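Local atomic coordinates of antifreeze protein (Uncultured bacterium, PDB entry 6EIO), a protein that binds ice, acting as a bacterial antifreeze protein that probably meets ice crystals through two faces of its beta-solenoid. Residues T26-G31 with T91-D96; S42-T47 with V219-N224; T50-D55 with G70-T75; A98-S103 with I146-I151. One frame throughout, in Å; residues are numbered along the deposited sequence.

In the fold
The contacts sample two kinds of joint in an ice-binding beta-solenoid: coil stacked on coil, and the long helix held by the N-terminal loop (contact 1) and a coil strand (contact 4). Contacts 2 and 3 are parallel strand pairs with centres about 12 Å apart, linked because strand 43-47 is followed by strand 51-53. Contacts 1 and 4, with centres about 11 Å apart, share helix 81-99 and meet through Arg100. Contacts 3 and 4 lie on opposite sides of the chain's centre, their centres about 30 Å apart. Along the chain, both fall between the segments of contact 2, while contacts 1 and 2 interleave. Early and late sequence are thus joined, consistent with one scaffold for ice binding.

Contact 1. Residues T26-G31 with T91-D96; sequences TPITLG and TTAYND
Ala93 turns its CB into the loop 26-31, where three groups close round it. The carbonyl of Thr29 comes nearest, with Thr29 O 3.5 Å from Ala93 CB. Two methyls join it, Ile28 CG2 and Leu30 CD2, each 3.8 Å from Ala93 CB. Ile28 holds CG2 anti to its backbone N, and this branch also lies 3.7 Å from Asp96 OD2, the two side chains sliding past each other in opposite directions. No direct hydrogen bond joins the segments; ordered water does that work. One water donates hydrogen bonds to Asp96 OD2, at 2.7 Å, and to Pro27 O, and accepts one from Thr29 N. A second donates to Asp96 OD2 and, at 2.9 Å, to Thr29 O. A single carboxylate oxygen thus takes up two waters, which tie it to three backbone groups of the loop. In the ice-binding fold a long helix lies alongside the beta-solenoid, and here the loop leading to strand 36-40 packs against that helix while Leu30 and Ala93 both touch Ile195 of strand 193-196. With CG anti to the backbone N (chi1 175°), Asp96 reaches out to the loop; in the next shell its OD1 forms a salt bridge with Arg100 NE. The same guanidinium donates through NH1 to Thr26 O and through NH2 to Pro27 O, fastening the loop to the end of the helix beside the bridging waters.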
# COMPACT_ATOMS: atom_id res chain seq x y z
N THR A 26 -6.05 -7.10 14.18
CA THR A 26 -6.45 -5.74 14.47
C THR A 26 -5.97 -4.82 13.34
O THR A 26 -5.03 -5.14 12.61
CB THR A 26 -5.84 -5.26 15.79
OG1 THR A 26 -4.42 -5.30 15.68
CG2 THR A 26 -6.30 -6.12 16.96
N PRO A 27 -6.59 -3.65 13.19
CA PRO A 27 -6.05 -2.68 12.25
C PRO A 27 -4.62 -2.32 12.63
O PRO A 27 -4.19 -2.46 13.78
CB PRO A 27 -6.99 -1.48 12.40
CG PRO A 27 -8.25 -2.05 12.98
CD PRO A 27 -7.79 -3.15 13.88
N ILE A 28 -3.87 -1.86 11.64
CA ILE A 28 -2.53 -1.32 11.85
C ILE A 28 -2.65 0.20 11.96
O ILE A 28 -2.98 0.88 10.98
CB ILE A 28 -1.57 -1.72 10.73
CG1 ILE A 28 -1.41 -3.24 10.75
CG2 ILE A 28 -0.21 -1.02 10.88
CD1 ILE A 28 -0.70 -3.78 9.56
N THR A 29 -2.38 0.74 13.14
CA THR A 29 -2.42 2.18 13.35
C THR A 29 -1.38 2.86 12.47
O THR A 29 -0.20 2.52 12.56
CB THR A 29 -2.08 2.44 14.83
OG1 THR A 29 -3.12 1.91 15.65
CG2 THR A 29 -1.94 3.91 15.11
N LEU A 30 -1.81 3.82 11.66
CA LEU A 30 -0.92 4.61 10.82
C LEU A 30 -0.62 5.98 11.41
O LEU A 30 0.20 6.72 10.86
CB LEU A 30 -1.53 4.80 9.42
CG LEU A 30 -1.85 3.50 8.69
CD1 LEU A 30 -2.52 3.83 7.36
CD2 LEU A 30 -0.63 2.61 8.47
N GLY A 31 -1.26 6.32 12.52
CA GLY A 31 -0.96 7.58 13.15
C GLY A 31 -1.14 8.75 12.20
O GLY A 31 -2.14 8.87 11.48
N THR A 91 7.22 4.23 10.45
CA THR A 91 8.14 3.26 11.03
C THR A 91 7.43 2.38 12.05
O THR A 91 7.55 1.15 12.02
CB THR A 91 9.33 3.99 11.64
OG1 THR A 91 10.04 4.61 10.56
CG2 THR A 91 10.24 3.02 12.42
N THR A 92 6.64 3.00 12.93
CA THR A 92 5.87 2.23 13.90
C THR A 92 4.95 1.23 13.20
O THR A 92 4.89 0.05 13.58
CB THR A 92 5.07 3.20 14.79
OG1 THR A 92 6.01 4.01 15.49
CG2 THR A 92 4.14 2.46 15.75
N ALA A 93 4.23 1.69 12.18
CA ALA A 93 3.28 0.83 11.48
C ALA A 93 4.00 -0.32 10.76
O ALA A 93 3.53 -1.46 10.77
CB ALA A 93 2.47 1.65 10.48
N TYR A 94 5.12 -0.00 10.10
CA TYR A 94 5.91 -1.02 9.43
C TYR A 94 6.35 -2.11 10.41
O TYR A 94 6.23 -3.30 10.14
CB TYR A 94 7.12 -0.34 8.81
CG TYR A 94 8.09 -1.26 8.10
CD1 TYR A 94 9.06 -1.97 8.81
CD2 TYR A 94 8.04 -1.43 6.72
CE1 TYR A 94 9.97 -2.79 8.16
CE2 TYR A 94 8.94 -2.26 6.07
CZ TYR A 94 9.90 -2.94 6.79
OH TYR A 94 10.77 -3.74 6.11
N ASN A 95 6.89 -1.68 11.55
CA ASN A 95 7.38 -2.64 12.53
C ASN A 95 6.24 -3.46 13.12
O ASN A 95 6.39 -4.67 13.36
CB ASN A 95 8.15 -1.91 13.64
CG ASN A 95 9.48 -1.33 13.19
OD1 ASN A 95 9.98 -0.37 13.81
ND2 ASN A 95 10.08 -1.90 12.17
N ASP A 96 5.09 -2.83 13.37
CA ASP A 96 3.90 -3.54 13.84
C ASP A 96 3.51 -4.62 12.84
O ASP A 96 3.39 -5.80 13.17
CB ASP A 96 2.79 -2.48 14.04
CG ASP A 96 1.42 -3.04 14.41
OD1 ASP A 96 1.33 -4.21 14.80
OD2 ASP A 96 0.44 -2.29 14.26
O HOH W 1 -1.76 -1.09 15.38
O HOH W 2 1.11 0.47 14.12

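Contact 2. Residues S42-T47 with V219-N224; sequences SSVTNT and VTMEGN
Thr47 and Glu222 lie side by side and point the same way, neighbours on adjacent parallel strands in one ladder of the beta-solenoid. The strands, 43-47 and 219-222, run 7° apart in direction, although 171 residues separate their segments. Thr47 CG2 is 3.8 Å from Glu222 OE2, while Glu222 CG, anti to its backbone N, packs against Thr47 CB. An alanine in place of Glu222 would probably leave Thr47 CB and CG2 without this flanking chain and more open to solvent. Thr45 and Thr220 lie on the same face. On the other face, with Val44 and Val219, Met221 crosses Asn46 at about a right angle, its CB 3.5 Å from Asn46 OD1. That oxygen accepts a hydrogen bond from Thr50 OG1, and Asn46 ND2 donates to Gly48 O and Gly66 O, satisfying a buried amide. Further out, Met221 bends at its thioether (chi3 -70°) and brings CE towards Val44 CG1; their 3.3 Å separation is tighter than normal, but it belongs to one of two modelled conformers and is doubtful. Backbone hydrogen bonds alternate between the strands, from Val219 N to Ser43 O through to Gly223 N to Thr47 O. Thr47 N donates to Met221 O at 3.0 Å. The same Met221 O accepts a 2.8 Å bond from a water that is also hydrogen-bonded to Thr47 OG1.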
# COMPACT_ATOMS: atom_id res chain seq x y z
N SER A 42 13.43 9.78 0.61
CA SER A 42 14.58 10.40 -0.03
C SER A 42 14.20 11.46 -1.06
O SER A 42 14.84 12.51 -1.11
CB SER A 42 15.48 9.33 -0.65
OG SER A 42 14.77 8.57 -1.61
N SER A 43 13.19 11.19 -1.89
CA SER A 43 12.74 12.13 -2.91
C SER A 43 11.43 11.62 -3.48
O SER A 43 11.02 10.48 -3.26
CB SER A 43 13.78 12.30 -4.02
OG SER A 43 13.93 11.10 -4.76
N VAL A 44 10.78 12.50 -4.24
CA VAL A 44 9.62 12.17 -5.06
C VAL A 44 9.91 12.64 -6.48
O VAL A 44 10.36 13.77 -6.67
CB VAL A 44 8.34 12.83 -4.53
CG1 VAL A 44 7.17 12.53 -5.47
CG2 VAL A 44 8.04 12.35 -3.12
N THR A 45 9.62 11.80 -7.46
CA THR A 45 9.76 12.17 -8.86
C THR A 45 8.49 11.82 -9.59
O THR A 45 8.03 10.68 -9.52
CB THR A 45 10.95 11.45 -9.52
OG1 THR A 45 12.16 11.78 -8.84
CG2 THR A 45 11.10 11.86 -10.98
N ASN A 46 7.94 12.77 -10.32
CA ASN A 46 6.75 12.56 -11.11
C ASN A 46 6.99 12.99 -12.55
O ASN A 46 7.67 13.98 -12.83
CB ASN A 46 5.59 13.38 -10.58
CG ASN A 46 4.38 13.21 -11.44
OD1 ASN A 46 3.84 12.10 -11.50
ND2 ASN A 46 4.01 14.25 -12.19
N THR A 47 6.36 12.24 -13.46
CA THR A 47 6.27 12.52 -14.88
C THR A 47 4.79 12.59 -15.28
O THR A 47 4.01 11.69 -14.94
CB THR A 47 6.98 11.37 -15.66
OG1 THR A 47 8.36 11.33 -15.24
CG2 THR A 47 6.91 11.58 -17.16
N VAL A 219 9.49 7.75 -3.95
CA VAL A 219 8.28 7.43 -4.71
C VAL A 219 8.41 8.04 -6.09
O VAL A 219 8.62 9.26 -6.23
CB VAL A 219 6.99 7.87 -4.00
CG1 VAL A 219 5.79 7.56 -4.88
CG2 VAL A 219 6.85 7.15 -2.67
N THR A 220 8.28 7.19 -7.11
CA THR A 220 8.34 7.57 -8.51
C THR A 220 6.97 7.31 -9.13
O THR A 220 6.40 6.24 -8.95
CB THR A 220 9.43 6.78 -9.24
OG1 THR A 220 10.69 7.01 -8.59
CG2 THR A 220 9.55 7.18 -10.69
N MET A 221 6.47 8.31 -9.86
CA MET A 221 5.13 8.28 -10.42
C MET A 221 5.18 8.70 -11.89
O MET A 221 6.01 9.53 -12.29
CB MET A 221 4.21 9.23 -9.61
CG MET A 221 3.94 8.74 -8.19
SD MET A 221 3.20 10.01 -7.13
CE MET A 221 4.61 11.09 -6.95
N GLU A 222 4.27 8.15 -12.67
CA GLU A 222 4.10 8.56 -14.06
C GLU A 222 2.62 8.45 -14.41
O GLU A 222 2.06 7.36 -14.50
CB GLU A 222 4.98 7.73 -15.00
CG GLU A 222 4.87 8.19 -16.44
CD GLU A 222 5.99 7.75 -17.38
OE1 GLU A 222 6.92 7.05 -16.95
OE2 GLU A 222 5.90 8.16 -18.56
N GLY A 223 1.97 9.60 -14.60
CA GLY A 223 0.57 9.60 -15.01
C GLY A 223 -0.36 8.76 -14.15
O GLY A 223 -1.22 8.06 -14.68
N ASN A 224 -0.22 8.85 -12.83
CA ASN A 224 -0.99 7.99 -11.94
C ASN A 224 -2.19 8.70 -11.34
O ASN A 224 -2.26 9.93 -11.28
CB ASN A 224 -0.10 7.49 -10.80
CG ASN A 224 1.11 6.76 -11.33
OD1 ASN A 224 2.25 7.17 -11.08
ND2 ASN A 224 0.85 5.70 -12.08
O HOH W 3 8.58 9.59 -13.28

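Contact 3. Residues T50-D55 with G70-T75; sequences TNITGD and GILNGT
Leu72, with CG anti to its backbone N (chi1 177°) and CD1 swung back by chi2 of 63°, meets Ile52, whose CG2 is likewise anti to N. Leu72 CD1 rests 3.7 Å from Ile52 CG2 and 3.3 Å from Gly54 O. This is the stacking of successive coils in a beta-solenoid: parallel strands 51-53 and 71-73 pair in register, joined by alternating backbone bonds from Ile71 N to Thr50 O through to Gly54 N to Asn73 O. Ile52, buried, also touches Met221 and Ala37 of neighbouring strands, so this face looks into the interior of the solenoid. On the other face, Asn51 crosses Ile71, and Thr53 lies side by side with Asn73. One water joins three of these residues, accepting from Asn51 ND2 and Asn73 ND2 and bonding to Thr53 OG1. Where the strands end, Gly54 adopts backbone angles that a side chain would not tolerate, and a CB on Gly74 would collide with Gly54 O. Asp55 then takes over from the backbone: its OD1 accepts a hydrogen bond from Thr75 N at 2.9 Å, from 38° above the carboxylate plane. A water donates to that same Asp55 OD1 at 2.8 Å and bonds to Thr75 OG1.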
# COMPACT_ATOMS: atom_id res chain seq x y z
N THR A 50 -0.14 13.10 -13.35
CA THR A 50 -0.52 12.45 -12.11
C THR A 50 -1.45 13.35 -11.32
O THR A 50 -1.28 14.57 -11.30
CB THR A 50 0.75 12.15 -11.32
OG1 THR A 50 1.46 11.13 -12.03
CG2 THR A 50 0.48 11.69 -9.88
N ASN A 51 -2.42 12.73 -10.66
CA ASN A 51 -3.30 13.45 -9.75
C ASN A 51 -3.34 12.69 -8.44
O ASN A 51 -3.63 11.49 -8.43
CB ASN A 51 -4.71 13.60 -10.33
CG ASN A 51 -5.53 14.61 -9.57
OD1 ASN A 51 -5.49 15.81 -9.87
ND2 ASN A 51 -6.29 14.16 -8.59
N ILE A 52 -3.07 13.40 -7.35
CA ILE A 52 -3.17 12.85 -5.99
C ILE A 52 -4.29 13.58 -5.28
O ILE A 52 -4.29 14.81 -5.21
CB ILE A 52 -1.85 13.05 -5.22
CG1 ILE A 52 -0.70 12.28 -5.88
CG2 ILE A 52 -2.02 12.64 -3.77
CD1 ILE A 52 0.68 12.71 -5.39
N THR A 53 -5.24 12.82 -4.73
CA THR A 53 -6.27 13.39 -3.85
C THR A 53 -5.95 12.86 -2.45
O THR A 53 -6.18 11.69 -2.14
CB THR A 53 -7.70 13.03 -4.26
OG1 THR A 53 -7.91 13.35 -5.64
CG2 THR A 53 -8.68 13.85 -3.43
N GLY A 54 -5.36 13.72 -1.63
CA GLY A 54 -4.81 13.33 -0.35
C GLY A 54 -3.53 14.11 -0.12
O GLY A 54 -3.07 14.81 -1.01
N ASP A 55 -2.95 13.99 1.07
CA ASP A 55 -1.75 14.75 1.34
C ASP A 55 -0.51 14.01 0.82
O ASP A 55 -0.52 12.79 0.62
CB ASP A 55 -1.68 15.09 2.84
CG ASP A 55 -2.83 16.01 3.30
OD1 ASP A 55 -3.40 16.73 2.46
OD2 ASP A 55 -3.13 15.99 4.52
N GLY A 70 2.24 17.20 -12.65
CA GLY A 70 1.44 16.55 -11.64
C GLY A 70 0.65 17.58 -10.86
O GLY A 70 1.08 18.72 -10.69
N ILE A 71 -0.50 17.13 -10.33
CA ILE A 71 -1.44 17.95 -9.58
C ILE A 71 -1.66 17.30 -8.22
O ILE A 71 -2.00 16.10 -8.15
CB ILE A 71 -2.79 18.09 -10.32
CG1 ILE A 71 -2.63 18.77 -11.68
CG2 ILE A 71 -3.80 18.83 -9.46
CD1 ILE A 71 -2.12 20.20 -11.60
N LEU A 72 -1.51 18.07 -7.16
CA LEU A 72 -1.80 17.65 -5.80
C LEU A 72 -3.08 18.35 -5.35
O LEU A 72 -3.10 19.57 -5.17
CB LEU A 72 -0.64 17.99 -4.88
CG LEU A 72 -0.88 17.66 -3.41
CD1 LEU A 72 -1.07 16.18 -3.21
CD2 LEU A 72 0.28 18.19 -2.58
N ASN A 73 -4.15 17.57 -5.17
CA ASN A 73 -5.38 18.04 -4.53
C ASN A 73 -5.28 17.59 -3.08
O ASN A 73 -5.75 16.51 -2.70
CB ASN A 73 -6.59 17.45 -5.25
CG ASN A 73 -7.91 17.88 -4.65
OD1 ASN A 73 -7.94 18.68 -3.72
ND2 ASN A 73 -9.01 17.37 -5.19
N GLY A 74 -4.58 18.40 -2.29
CA GLY A 74 -4.14 18.03 -0.96
C GLY A 74 -3.01 18.96 -0.56
O GLY A 74 -2.69 19.90 -1.29
N THR A 75 -2.43 18.69 0.61
CA THR A 75 -1.38 19.54 1.15
C THR A 75 -0.03 18.85 1.07
O THR A 75 0.11 17.67 1.41
CB THR A 75 -1.71 19.98 2.59
OG1 THR A 75 -2.95 20.68 2.58
CG2 THR A 75 -0.64 20.91 3.15
O HOH W 4 -8.70 15.47 -7.27
O HOH W 5 -5.12 18.90 2.63

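Contact 4. Residues A98-S103 with I146-I151; sequences AARVAS and IFVIQI
Ala98 and Gln150 mark the closest backbone approach of the two segments, with CA atoms 6.0 Å apart. The first segment takes in the tail of helix 81-99 and then passes into extended chain, whereas 147-151 is a beta strand; no backbone hydrogen bond joins them. At Arg100 the backbone leaves helical angles (psi 140°), and its carbonyl becomes the acceptor for the strand. Gln150 supplies the donor: NE2 reaches Arg100 O at 2.9 Å, with 157° at the hydrogen and the oxygen close to the amide plane. CG of Gln150 stands anti to its carbonyl carbon and the chain is extended beyond it, a long arm from the strand to the helix end. In this beta-solenoid with a flanking helix, the amide joins the C-terminal end of that helix to a coil, because Gln150 NE2 also donates to Ala97 O. A water lies 2.7 Å from Gln150 OE1 and 2.8 Å from Arg100 O; with more acceptors in reach than protons, it cannot serve all of them at once. A leucine in place of Gln150 would probably leave the carbonyls of Arg100 and Ala97 without this donor and the helix end less firmly tied to the strand. Arg100 CB lies 4.0 Å from Gln150 NE2, and the extended arginine chain continues past Val148, whose CG2 stands obliquely to the guanidinium, 4.2 Å from Arg100 NH1. Leu121 of the neighbouring strand 120-124 touches Arg100, Val148 and Gln150 alike, while Arg100 NH1 donates to Thr26 O and to Gln25 OE1.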
# COMPACT_ATOMS: atom_id res chain seq x y z
N ALA A 98 5.26 -6.01 10.46
CA ALA A 98 6.28 -7.04 10.26
C ALA A 98 6.37 -8.01 11.44
O ALA A 98 6.82 -9.14 11.26
CB ALA A 98 7.63 -6.38 10.03
N ALA A 99 6.00 -7.57 12.64
CA ALA A 99 6.15 -8.39 13.83
C ALA A 99 4.97 -9.30 14.09
O ALA A 99 5.07 -10.19 14.93
CB ALA A 99 6.35 -7.49 15.06
N ARG A 100 3.85 -9.10 13.40
CA ARG A 100 2.68 -9.90 13.72
C ARG A 100 2.93 -11.38 13.44
O ARG A 100 3.55 -11.73 12.44
CB ARG A 100 1.48 -9.41 12.96
CG ARG A 100 1.13 -8.06 13.47
CD ARG A 100 -0.05 -7.51 12.82
NE ARG A 100 -0.39 -6.22 13.42
CZ ARG A 100 -1.62 -5.74 13.47
NH1 ARG A 100 -2.62 -6.45 12.96
NH2 ARG A 100 -1.86 -4.54 13.97
N VAL A 101 2.43 -12.22 14.33
CA VAL A 101 2.48 -13.67 14.17
C VAL A 101 1.15 -14.26 14.64
O VAL A 101 0.49 -13.70 15.51
CB VAL A 101 3.64 -14.32 14.96
CG1 VAL A 101 4.99 -13.94 14.38
CG2 VAL A 101 3.57 -13.95 16.44
N ALA A 102 0.78 -15.40 14.07
CA ALA A 102 -0.38 -16.14 14.51
C ALA A 102 -0.18 -17.59 14.13
O ALA A 102 0.38 -17.90 13.08
CB ALA A 102 -1.65 -15.62 13.86
N SER A 103 -0.70 -18.49 14.97
CA SER A 103 -0.51 -19.92 14.73
C SER A 103 -1.14 -20.36 13.41
O SER A 103 -0.69 -21.35 12.81
CB SER A 103 -1.10 -20.73 15.88
OG SER A 103 -2.49 -20.49 16.03
N ILE A 146 -9.75 -7.47 8.43
CA ILE A 146 -8.42 -6.94 8.19
C ILE A 146 -7.56 -8.00 7.49
O ILE A 146 -7.64 -9.20 7.80
CB ILE A 146 -7.76 -6.52 9.53
CG1 ILE A 146 -8.55 -5.40 10.22
CG2 ILE A 146 -6.29 -6.13 9.33
CD1 ILE A 146 -8.54 -4.08 9.50
N PHE A 147 -6.75 -7.53 6.54
CA PHE A 147 -5.84 -8.36 5.76
C PHE A 147 -4.45 -7.74 5.87
O PHE A 147 -4.26 -6.58 5.49
CB PHE A 147 -6.25 -8.39 4.28
CG PHE A 147 -7.71 -8.70 4.01
CD1 PHE A 147 -8.68 -7.71 4.14
CD2 PHE A 147 -8.11 -9.96 3.55
CE1 PHE A 147 -10.01 -7.97 3.81
CE2 PHE A 147 -9.42 -10.20 3.21
CZ PHE A 147 -10.37 -9.21 3.35
N VAL A 148 -3.48 -8.52 6.36
CA VAL A 148 -2.10 -8.05 6.52
C VAL A 148 -1.19 -9.00 5.75
O VAL A 148 -1.23 -10.21 5.98
CB VAL A 148 -1.68 -8.01 8.00
CG1 VAL A 148 -0.21 -7.59 8.14
CG2 VAL A 148 -2.60 -7.09 8.80
N ILE A 149 -0.36 -8.44 4.87
CA ILE A 149 0.57 -9.24 4.07
C ILE A 149 1.98 -8.76 4.32
O ILE A 149 2.31 -7.59 4.11
CB ILE A 149 0.25 -9.19 2.57
CG1 ILE A 149 -1.17 -9.69 2.33
CG2 ILE A 149 1.24 -10.06 1.82
CD1 ILE A 149 -1.65 -9.44 0.93
N GLN A 150 2.82 -9.68 4.81
CA GLN A 150 4.22 -9.44 5.13
C GLN A 150 5.07 -9.97 3.98
O GLN A 150 4.90 -11.13 3.58
CB GLN A 150 4.63 -10.19 6.39
CG GLN A 150 3.79 -9.84 7.60
CD GLN A 150 4.03 -10.78 8.77
OE1 GLN A 150 4.29 -11.98 8.58
NE2 GLN A 150 3.91 -10.26 9.96
N ILE A 151 5.97 -9.15 3.44
CA ILE A 151 6.72 -9.51 2.25
C ILE A 151 8.21 -9.30 2.51
O ILE A 151 8.66 -8.17 2.71
CB ILE A 151 6.25 -8.71 1.02
CG1 ILE A 151 4.74 -8.92 0.81
CG2 ILE A 151 7.04 -9.10 -0.21
CD1 ILE A 151 4.10 -7.88 -0.04
O HOH W 6 4.77 -13.58 10.71